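Putative regulatory protein SCO4313 (Streptomyces coelicolor, PDB 2OI8) probably binds DNA at cis-regulatory sites as a transcription regulator of the TetR family. Local coordinates at residues A25-L39 with L53-L67. Sequence-based numbering, arbitrary orientation.
Sequences AWEQIATAGASALSL and LYRYFDGRDELITEL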
ATOM      1  N   ALA A  25       3.962  15.181 -15.755  1.00 16.99           N
ATOM      2  CA  ALA A  25       3.299  13.893 -15.548  1.00 16.35           C
ATOM      3  C   ALA A  25       3.046  13.647 -14.056  1.00 16.06           C
ATOM      4  O   ALA A  25       1.979  13.181 -13.683  1.00 15.79           O
ATOM      5  CB  ALA A  25       4.106  12.760 -16.162  1.00 15.89           C
ATOM      6  N   TRP A  26       4.002  13.992 -13.199  1.00 15.74           N
ATOM      7  CA  TRP A  26       3.749  13.903 -11.773  1.00 15.47           C
ATOM      8  C   TRP A  26       2.570  14.800 -11.371  1.00 15.84           C
ATOM      9  O   TRP A  26       1.685  14.338 -10.642  1.00 16.07           O
ATOM     10  CB  TRP A  26       5.012  14.175 -10.949  1.00 14.63           C
ATOM     11  CG  TRP A  26       6.038  13.078 -11.114  1.00 15.20           C
ATOM     12  CD1 TRP A  26       7.193  13.122 -11.867  1.00 15.18           C
ATOM     13  CD2 TRP A  26       5.991  11.754 -10.538  1.00 15.05           C
ATOM     14  NE1 TRP A  26       7.866  11.913 -11.780  1.00 14.96           N
ATOM     15  CE2 TRP A  26       7.154  11.063 -10.976  1.00 13.87           C
ATOM     16  CE3 TRP A  26       5.089  11.093  -9.686  1.00 14.04           C
ATOM     17  CZ2 TRP A  26       7.425   9.752 -10.598  1.00 13.76           C
ATOM     18  CZ3 TRP A  26       5.364   9.792  -9.318  1.00 14.08           C
ATOM     19  CH2 TRP A  26       6.523   9.138  -9.769  1.00 13.78           C
ATOM     20  N   GLU A  27       2.531  16.044 -11.871  1.00 15.98           N
ATOM     21  CA  GLU A  27       1.432  16.984 -11.555  1.00 16.56           C
ATOM     22  C   GLU A  27       0.078  16.327 -11.829  1.00 16.29           C
ATOM     23  O   GLU A  27      -0.784  16.265 -10.933  1.00 16.02           O
ATOM     24  CB  GLU A  27       1.539  18.305 -12.339  1.00 16.31           C
ATOM     25  CG  GLU A  27       2.566  19.293 -11.813  1.00 17.77           C
ATOM     26  CD  GLU A  27       2.808  20.509 -12.758  1.00 18.32           C
ATOM     27  OE1 GLU A  27       2.697  20.405 -14.017  1.00 20.81           O
ATOM     28  OE2 GLU A  27       3.126  21.585 -12.219  1.00 19.26           O
ATOM     29  N   GLN A  28      -0.090  15.820 -13.059  1.00 16.15           N
ATOM     30  CA  GLN A  28      -1.309  15.099 -13.462  1.00 15.97           C
ATOM     31  C   GLN A  28      -1.587  13.882 -12.598  1.00 15.49           C
ATOM     32  O   GLN A  28      -2.747  13.571 -12.329  1.00 15.55           O
ATOM     33  CB  GLN A  28      -1.248  14.656 -14.923  1.00 15.84           C
ATOM     34  CG  GLN A  28      -1.475  15.746 -15.943  1.00 17.24           C
ATOM     35  CD  GLN A  28      -1.727  15.186 -17.327  1.00 18.69           C
ATOM     36  OE1 GLN A  28      -1.240  15.714 -18.328  1.00 18.82           O
ATOM     37  NE2 GLN A  28      -2.490  14.100 -17.388  1.00 19.90           N
ATOM     38  N   ILE A  29      -0.533  13.171 -12.201  1.00 15.25           N
ATOM     39  CA  ILE A  29      -0.688  12.016 -11.308  1.00 15.37           C
ATOM     40  C   ILE A  29      -1.183  12.547  -9.967  1.00 15.88           C
ATOM     41  O   ILE A  29      -2.230  12.126  -9.472  1.00 15.48           O
ATOM     42  CB  ILE A  29       0.633  11.212 -11.128  1.00 15.05           C
ATOM     43  CG1 ILE A  29       1.028  10.566 -12.455  1.00 13.66           C
ATOM     44  CG2 ILE A  29       0.500  10.150 -10.006  1.00 14.58           C
ATOM     45  CD1 ILE A  29       2.179   9.575 -12.287  1.00 13.80           C
ATOM     46  N   ALA A  30      -0.435  13.505  -9.413  1.00 16.51           N
ATOM     47  CA  ALA A  30      -0.789  14.139  -8.150  1.00 17.23           C
ATOM     48  C   ALA A  30      -2.255  14.550  -8.140  1.00 17.71           C
ATOM     49  O   ALA A  30      -3.025  14.084  -7.295  1.00 18.49           O
ATOM     50  CB  ALA A  30       0.115  15.335  -7.871  1.00 16.77           C
ATOM     51  N   THR A  31      -2.649  15.376  -9.101  1.00 18.15           N
ATOM     52  CA  THR A  31      -3.989  15.949  -9.093  1.00 18.64           C
ATOM     53  C   THR A  31      -5.077  14.996  -9.586  1.00 19.19           C
ATOM     54  O   THR A  31      -6.126  14.913  -8.978  1.00 19.30           O
ATOM     55  CB  THR A  31      -4.060  17.351  -9.802  1.00 18.71           C
ATOM     56  OG1 THR A  31      -3.109  17.421 -10.870  1.00 17.49           O
ATOM     57  CG2 THR A  31      -3.760  18.483  -8.807  1.00 18.58           C
ATOM     58  N   ALA A  32      -4.818  14.242 -10.648  1.00 20.24           N
ATOM     59  CA  ALA A  32      -5.885  13.426 -11.264  1.00 21.27           C
ATOM     60  C   ALA A  32      -5.674  11.907 -11.252  1.00 21.95           C
ATOM     61  O   ALA A  32      -6.551  11.150 -11.694  1.00 21.94           O
ATOM     62  CB  ALA A  32      -6.167  13.909 -12.687  1.00 21.58           C
ATOM     63  N   GLY A  33      -4.522  11.467 -10.751  1.00 22.60           N
ATOM     64  CA  GLY A  33      -4.224  10.045 -10.616  1.00 23.32           C
ATOM     65  C   GLY A  33      -3.674   9.424 -11.882  1.00 24.10           C
ATOM     66  O   GLY A  33      -4.106   9.745 -12.994  1.00 23.97           O
ATOM     67  N   ALA A  34      -2.711   8.528 -11.711  1.00 25.14           N
ATOM     68  CA  ALA A  34      -2.205   7.741 -12.829  1.00 26.56           C
ATOM     69  C   ALA A  34      -3.410   7.173 -13.572  1.00 27.46           C
ATOM     70  O   ALA A  34      -4.499   7.070 -12.993  1.00 27.98           O
ATOM     71  CB  ALA A  34      -1.313   6.626 -12.317  1.00 26.29           C
ATOM     72  N   SER A  35      -3.250   6.822 -14.848  1.00 28.26           N
ATOM     73  CA  SER A  35      -4.371   6.212 -15.626  1.00 28.52           C
ATOM     74  C   SER A  35      -5.254   7.286 -16.255  1.00 28.38           C
ATOM     75  O   SER A  35      -5.528   7.238 -17.457  1.00 28.48           O
ATOM     76  CB  SER A  35      -5.219   5.243 -14.778  1.00 28.48           C
ATOM     77  OG  SER A  35      -6.086   4.445 -15.573  1.00 29.11           O
ATOM     78  N   ALA A  36      -5.688   8.251 -15.440  1.00 28.14           N
ATOM     79  CA  ALA A  36      -6.233   9.501 -15.960  1.00 27.75           C
ATOM     80  C   ALA A  36      -5.112  10.277 -16.630  1.00 27.43           C
ATOM     81  O   ALA A  36      -5.361  11.235 -17.360  1.00 28.11           O
ATOM     82  CB  ALA A  36      -6.857  10.321 -14.846  1.00 27.80           C
ATOM     83  N   LEU A  37      -3.875   9.854 -16.379  1.00 26.83           N
ATOM     84  CA  LEU A  37      -2.681  10.505 -16.938  1.00 26.10           C
ATOM     85  C   LEU A  37      -2.627  10.454 -18.473  1.00 25.37           C
ATOM     86  O   LEU A  37      -2.689   9.380 -19.059  1.00 25.66           O
ATOM     87  CB  LEU A  37      -1.439   9.849 -16.330  1.00 26.31           C
ATOM     88  CG  LEU A  37      -0.052  10.049 -16.938  1.00 26.01           C
ATOM     89  CD1 LEU A  37       0.372  11.525 -16.940  1.00 26.93           C
ATOM     90  CD2 LEU A  37       0.932   9.201 -16.166  1.00 25.75           C
ATOM     91  N   SER A  38      -2.494  11.610 -19.120  1.00 24.54           N
ATOM     92  CA  SER A  38      -2.588  11.675 -20.586  1.00 23.38           C
ATOM     93  C   SER A  38      -1.581  12.595 -21.286  1.00 22.62           C
ATOM     94  O   SER A  38      -1.488  13.780 -20.980  1.00 22.78           O
ATOM     95  CB  SER A  38      -4.006  12.076 -21.004  1.00 23.38           C
ATOM     96  OG  SER A  38      -4.208  13.468 -20.853  1.00 21.98           O
ATOM     97  N   LEU A  39      -0.869  12.038 -22.259  1.00 21.71           N
ATOM     98  CA  LEU A  39       0.089  12.778 -23.068  1.00 21.18           C
ATOM     99  C   LEU A  39      -0.504  13.996 -23.769  1.00 21.49           C
ATOM    100  O   LEU A  39       0.213  14.957 -24.059  1.00 21.28           O
ATOM    101  CB  LEU A  39       0.748  11.865 -24.091  1.00 20.63           C
ATOM    102  CG  LEU A  39       1.761  10.871 -23.536  1.00 19.71           C
ATOM    103  CD1 LEU A  39       2.184   9.909 -24.618  1.00 18.96           C
ATOM    104  CD2 LEU A  39       2.971  11.604 -23.019  1.00 21.47           C
ATOM    105  N   LEU A  53       4.838  15.310 -28.663  1.00 23.73           N
ATOM    106  CA  LEU A  53       4.949  14.668 -27.364  1.00 21.77           C
ATOM    107  C   LEU A  53       5.117  13.161 -27.526  1.00 20.51           C
ATOM    108  O   LEU A  53       5.824  12.533 -26.739  1.00 20.26           O
ATOM    109  CB  LEU A  53       3.714  14.980 -26.523  1.00 22.03           C
ATOM    110  CG  LEU A  53       3.830  15.273 -25.020  1.00 22.28           C
ATOM    111  CD1 LEU A  53       4.834  14.378 -24.328  1.00 22.54           C
ATOM    112  CD2 LEU A  53       4.179  16.719 -24.743  1.00 23.67           C
ATOM    113  N   TYR A  54       4.497  12.583 -28.557  1.00 18.84           N
ATOM    114  CA  TYR A  54       4.691  11.151 -28.856  1.00 17.69           C
ATOM    115  C   TYR A  54       6.055  10.829 -29.475  1.00 16.67           C
ATOM    116  O   TYR A  54       6.513   9.690 -29.405  1.00 16.34           O
ATOM    117  CB  TYR A  54       3.541  10.587 -29.707  1.00 17.93           C
ATOM    118  CG  TYR A  54       2.274  10.388 -28.908  1.00 18.28           C
ATOM    119  CD1 TYR A  54       1.537  11.490 -28.465  1.00 17.95           C
ATOM    120  CD2 TYR A  54       1.815   9.096 -28.576  1.00 18.42           C
ATOM    121  CE1 TYR A  54       0.380  11.329 -27.723  1.00 18.00           C
ATOM    122  CE2 TYR A  54       0.647   8.920 -27.825  1.00 16.96           C
ATOM    123  CZ  TYR A  54      -0.062  10.052 -27.406  1.00 17.70           C
ATOM    124  OH  TYR A  54      -1.208   9.943 -26.654  1.00 17.83           O
ATOM    125  N   ARG A  55       6.708  11.828 -30.066  1.00 15.50           N
ATOM    126  CA  ARG A  55       8.090  11.661 -30.509  1.00 14.57           C
ATOM    127  C   ARG A  55       9.086  11.659 -29.322  1.00 13.56           C
ATOM    128  O   ARG A  55      10.274  11.411 -29.515  1.00 13.11           O
ATOM    129  CB  ARG A  55       8.467  12.704 -31.612  1.00 14.79           C
ATOM    130  N   TYR A  56       8.580  11.914 -28.109  1.00 12.51           N
ATOM    131  CA  TYR A  56       9.314  11.690 -26.848  1.00 12.01           C
ATOM    132  C   TYR A  56       8.903  10.441 -26.051  1.00 11.69           C
ATOM    133  O   TYR A  56       9.730   9.834 -25.379  1.00 11.83           O
ATOM    134  CB  TYR A  56       9.186  12.885 -25.908  1.00 11.92           C
ATOM    135  CG  TYR A  56      10.008  14.080 -26.321  1.00 10.53           C
ATOM    136  CD1 TYR A  56      11.355  14.162 -26.004  1.00 11.20           C
ATOM    137  CD2 TYR A  56       9.417  15.135 -26.988  1.00  7.11           C
ATOM    138  CE1 TYR A  56      12.115  15.276 -26.383  1.00 14.00           C
ATOM    139  CE2 TYR A  56      10.135  16.233 -27.359  1.00 12.49           C
ATOM    140  CZ  TYR A  56      11.488  16.302 -27.074  1.00 13.06           C
ATOM    141  OH  TYR A  56      12.185  17.405 -27.459  1.00 12.80           O
ATOM    142  N   PHE A  57       7.618  10.106 -26.074  1.00 11.38           N
ATOM    143  CA  PHE A  57       7.116   8.884 -25.441  1.00 11.17           C
ATOM    144  C   PHE A  57       6.048   8.310 -26.336  1.00 11.74           C
ATOM    145  O   PHE A  57       4.981   8.906 -26.503  1.00 11.87           O
ATOM    146  CB  PHE A  57       6.543   9.167 -24.054  1.00  9.83           C
ATOM    147  CG  PHE A  57       7.590   9.538 -23.044  1.00  9.89           C
ATOM    148  CD1 PHE A  57       8.442   8.552 -22.507  1.00  8.19           C
ATOM    149  CD2 PHE A  57       7.755  10.879 -22.642  1.00  7.62           C
ATOM    150  CE1 PHE A  57       9.448   8.901 -21.567  1.00  7.75           C
ATOM    151  CE2 PHE A  57       8.741  11.233 -21.699  1.00  6.69           C
ATOM    152  CZ  PHE A  57       9.593  10.231 -21.161  1.00  6.71           C
ATOM    153  N   ASP A  58       6.337   7.166 -26.934  1.00 12.53           N
ATOM    154  CA  ASP A  58       5.361   6.551 -27.808  1.00 14.18           C
ATOM    155  C   ASP A  58       4.255   5.908 -26.967  1.00 14.14           C
ATOM    156  O   ASP A  58       4.186   4.687 -26.864  1.00 14.87           O
ATOM    157  CB  ASP A  58       6.021   5.538 -28.742  1.00 14.54           C
ATOM    158  CG  ASP A  58       5.031   4.919 -29.707  1.00 18.27           C
ATOM    159  OD1 ASP A  58       3.911   5.479 -29.828  1.00 22.30           O
ATOM    160  OD2 ASP A  58       5.350   3.872 -30.330  1.00 20.38           O
ATOM    161  N   GLY A  59       3.418   6.736 -26.343  1.00 14.04           N
ATOM    162  CA  GLY A  59       2.260   6.251 -25.601  1.00 13.45           C
ATOM    163  C   GLY A  59       2.406   6.331 -24.105  1.00 13.47           C
ATOM    164  O   GLY A  59       3.520   6.323 -23.574  1.00 13.32           O
ATOM    165  N   ARG A  60       1.258   6.368 -23.434  1.00 13.21           N
ATOM    166  CA  ARG A  60       1.168   6.495 -21.999  1.00 13.41           C
ATOM    167  C   ARG A  60       1.954   5.434 -21.218  1.00 12.82           C
ATOM    168  O   ARG A  60       2.465   5.712 -20.129  1.00 11.96           O
ATOM    169  CB  ARG A  60      -0.312   6.504 -21.569  1.00 13.81           C
ATOM    170  CG  ARG A  60      -0.570   6.422 -20.027  1.00 15.25           C
ATOM    171  CD  ARG A  60      -2.069   6.314 -19.734  1.00 15.34           C
ATOM    172  NE  ARG A  60      -2.435   5.235 -18.796  1.00 19.05           N
ATOM    173  CZ  ARG A  60      -2.551   3.956 -19.152  1.00 20.09           C
ATOM    174  NH1 ARG A  60      -2.293   3.587 -20.395  1.00 22.79           N
ATOM    175  NH2 ARG A  60      -2.906   3.035 -18.279  1.00 21.81           N
ATOM    176  N   ASP A  61       2.039   4.217 -21.746  1.00 12.71           N
ATOM    177  CA  ASP A  61       2.695   3.145 -20.984  1.00 12.53           C
ATOM    178  C   ASP A  61       4.193   3.338 -20.969  1.00 11.74           C
ATOM    179  O   ASP A  61       4.827   3.101 -19.950  1.00 12.23           O
ATOM    180  CB  ASP A  61       2.338   1.754 -21.515  1.00 13.17           C
ATOM    181  CG  ASP A  61       0.899   1.339 -21.184  1.00 13.84           C
ATOM    182  OD1 ASP A  61       0.283   1.922 -20.257  1.00 12.64           O
ATOM    183  OD2 ASP A  61       0.388   0.428 -21.878  1.00 16.55           O
ATOM    184  N   GLU A  62       4.739   3.783 -22.096  1.00 10.38           N
ATOM    185  CA  GLU A  62       6.142   4.193 -22.185  1.00  9.88           C
ATOM    186  C   GLU A  62       6.506   5.281 -21.174  1.00  8.79           C
ATOM    187  O   GLU A  62       7.589   5.254 -20.583  1.00  8.51           O
ATOM    188  CB  GLU A  62       6.464   4.703 -23.582  1.00  9.87           C
ATOM    189  CG  GLU A  62       6.805   3.623 -24.571  1.00 11.46           C
ATOM    190  CD  GLU A  62       7.657   4.146 -25.711  1.00 14.70           C
ATOM    191  OE1 GLU A  62       8.288   5.235 -25.571  1.00 14.03           O
ATOM    192  OE2 GLU A  62       7.698   3.452 -26.751  1.00 16.30           O
ATOM    193  N   LEU A  63       5.601   6.239 -20.992  1.00  7.38           N
ATOM    194  CA  LEU A  63       5.807   7.279 -20.029  1.00  6.27           C
ATOM    195  C   LEU A  63       5.708   6.697 -18.632  1.00  6.45           C
ATOM    196  O   LEU A  63       6.571   6.964 -17.804  1.00  5.91           O
ATOM    197  CB  LEU A  63       4.801   8.404 -20.212  1.00  5.79           C
ATOM    198  CG  LEU A  63       4.903   9.507 -19.151  1.00  5.63           C
ATOM    199  CD1 LEU A  63       6.296  10.190 -19.083  1.00  2.77           C
ATOM    200  CD2 LEU A  63       3.821  10.539 -19.397  1.00  7.09           C
ATOM    201  N   ILE A  64       4.671   5.894 -18.371  1.00  6.85           N
ATOM    202  CA  ILE A  64       4.497   5.300 -17.050  1.00  7.31           C
ATOM    203  C   ILE A  64       5.757   4.508 -16.733  1.00  7.74           C
ATOM    204  O   ILE A  64       6.385   4.709 -15.671  1.00  7.32           O
ATOM    205  CB  ILE A  64       3.289   4.328 -16.980  1.00  7.91           C
ATOM    206  CG1 ILE A  64       1.931   5.032 -17.178  1.00  7.51           C
ATOM    207  CG2 ILE A  64       3.346   3.489 -15.690  1.00  7.62           C
ATOM    208  CD1 ILE A  64       1.580   5.993 -16.111  1.00 11.31           C
ATOM    209  N   THR A  65       6.139   3.642 -17.683  1.00  7.52           N
ATOM    210  CA  THR A  65       7.293   2.774 -17.527  1.00  8.19           C
ATOM    211  C   THR A  65       8.488   3.562 -17.032  1.00  9.25           C
ATOM    212  O   THR A  65       9.105   3.139 -16.068  1.00 10.09           O
ATOM    213  CB  THR A  65       7.643   2.021 -18.818  1.00  7.92           C
ATOM    214  OG1 THR A  65       6.602   1.089 -19.120  1.00  7.96           O
ATOM    215  CG2 THR A  65       8.948   1.264 -18.674  1.00  7.20           C
ATOM    216  N   GLU A  66       8.790   4.696 -17.676  1.00 10.03           N
ATOM    217  CA  GLU A  66       9.931   5.555 -17.302  1.00 10.95           C
ATOM    218  C   GLU A  66       9.808   6.181 -15.903  1.00 10.72           C
ATOM    219  O   GLU A  66      10.812   6.326 -15.178  1.00 10.64           O
ATOM    220  CB  GLU A  66      10.176   6.667 -18.339  1.00 10.78           C
ATOM    221  CG  GLU A  66      11.075   6.277 -19.528  1.00 14.72           C
ATOM    222  CD  GLU A  66      12.219   5.321 -19.138  1.00 18.11           C
ATOM    223  OE1 GLU A  66      13.131   5.743 -18.388  1.00 21.38           O
ATOM    224  OE2 GLU A  66      12.201   4.145 -19.576  1.00 18.20           O
ATOM    225  N   LEU A  67       8.592   6.593 -15.551  1.00 10.38           N
ATOM    226  CA  LEU A  67       8.328   7.093 -14.207  1.00 10.28           C
ATOM    227  C   LEU A  67       8.568   5.973 -13.179  1.00 10.59           C
ATOM    228  O   LEU A  67       9.245   6.189 -12.180  1.00 10.31           O
ATOM    229  CB  LEU A  67       6.909   7.659 -14.103  1.00  9.78           C
ATOM    230  CG  LEU A  67       6.519   8.854 -14.990  1.00  8.29           C
ATOM    231  CD1 LEU A  67       5.067   9.180 -14.726  1.00  5.55           C
ATOM    232  CD2 LEU A  67       7.399  10.102 -14.774  1.00  6.11           C
TER
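The carbonyl O of Leu-53, whose side chain packs on Leu-39, takes two backbone bonds as the chain turns toward helix 60-84, from Tyr-56 N and Phe-57 N, each at 3.1 Å. Leu-39 is the main plug here, a branched side chain that can fill two directions at once. With CG anti to the carbonyl carbon (chi1 -73°), the fork is set between Tyr-54 and Leu-53: CD1 sits over one face of the Tyr-54 ring, a CH-pi contact 3.7 Å from its centroid, while CD2 meets Leu-53 CD1 at 3.6 Å. Segments 25-32 and 60-67 cross at 93° with their axes 12.1 Å apart, and the small Ala-25 methyl meets the ends of Leu-63 and Leu-67. Leu-67 splits likewise: CD1 meets Ile-29 CD1 tip to tip at 3.8 Å, and CD2 approaches Trp-26 NE1 obliquely at 3.5 Å. Since the broad indole also touches Leu-109, an alanine at Trp-26 would probably leave Leu-67 without its flank and weaken the link to helix 104-111. Arg-60 stretches its aliphatic part past Leu-37 O. No hydrogen bond joins the two segments, so apolar packing holds helix 14-32 against the start of helix 60-84, while Leu-39 joins helix 39-45 of the predicted helix-turn-helix to Leu-53, Tyr-54 and Leu-63.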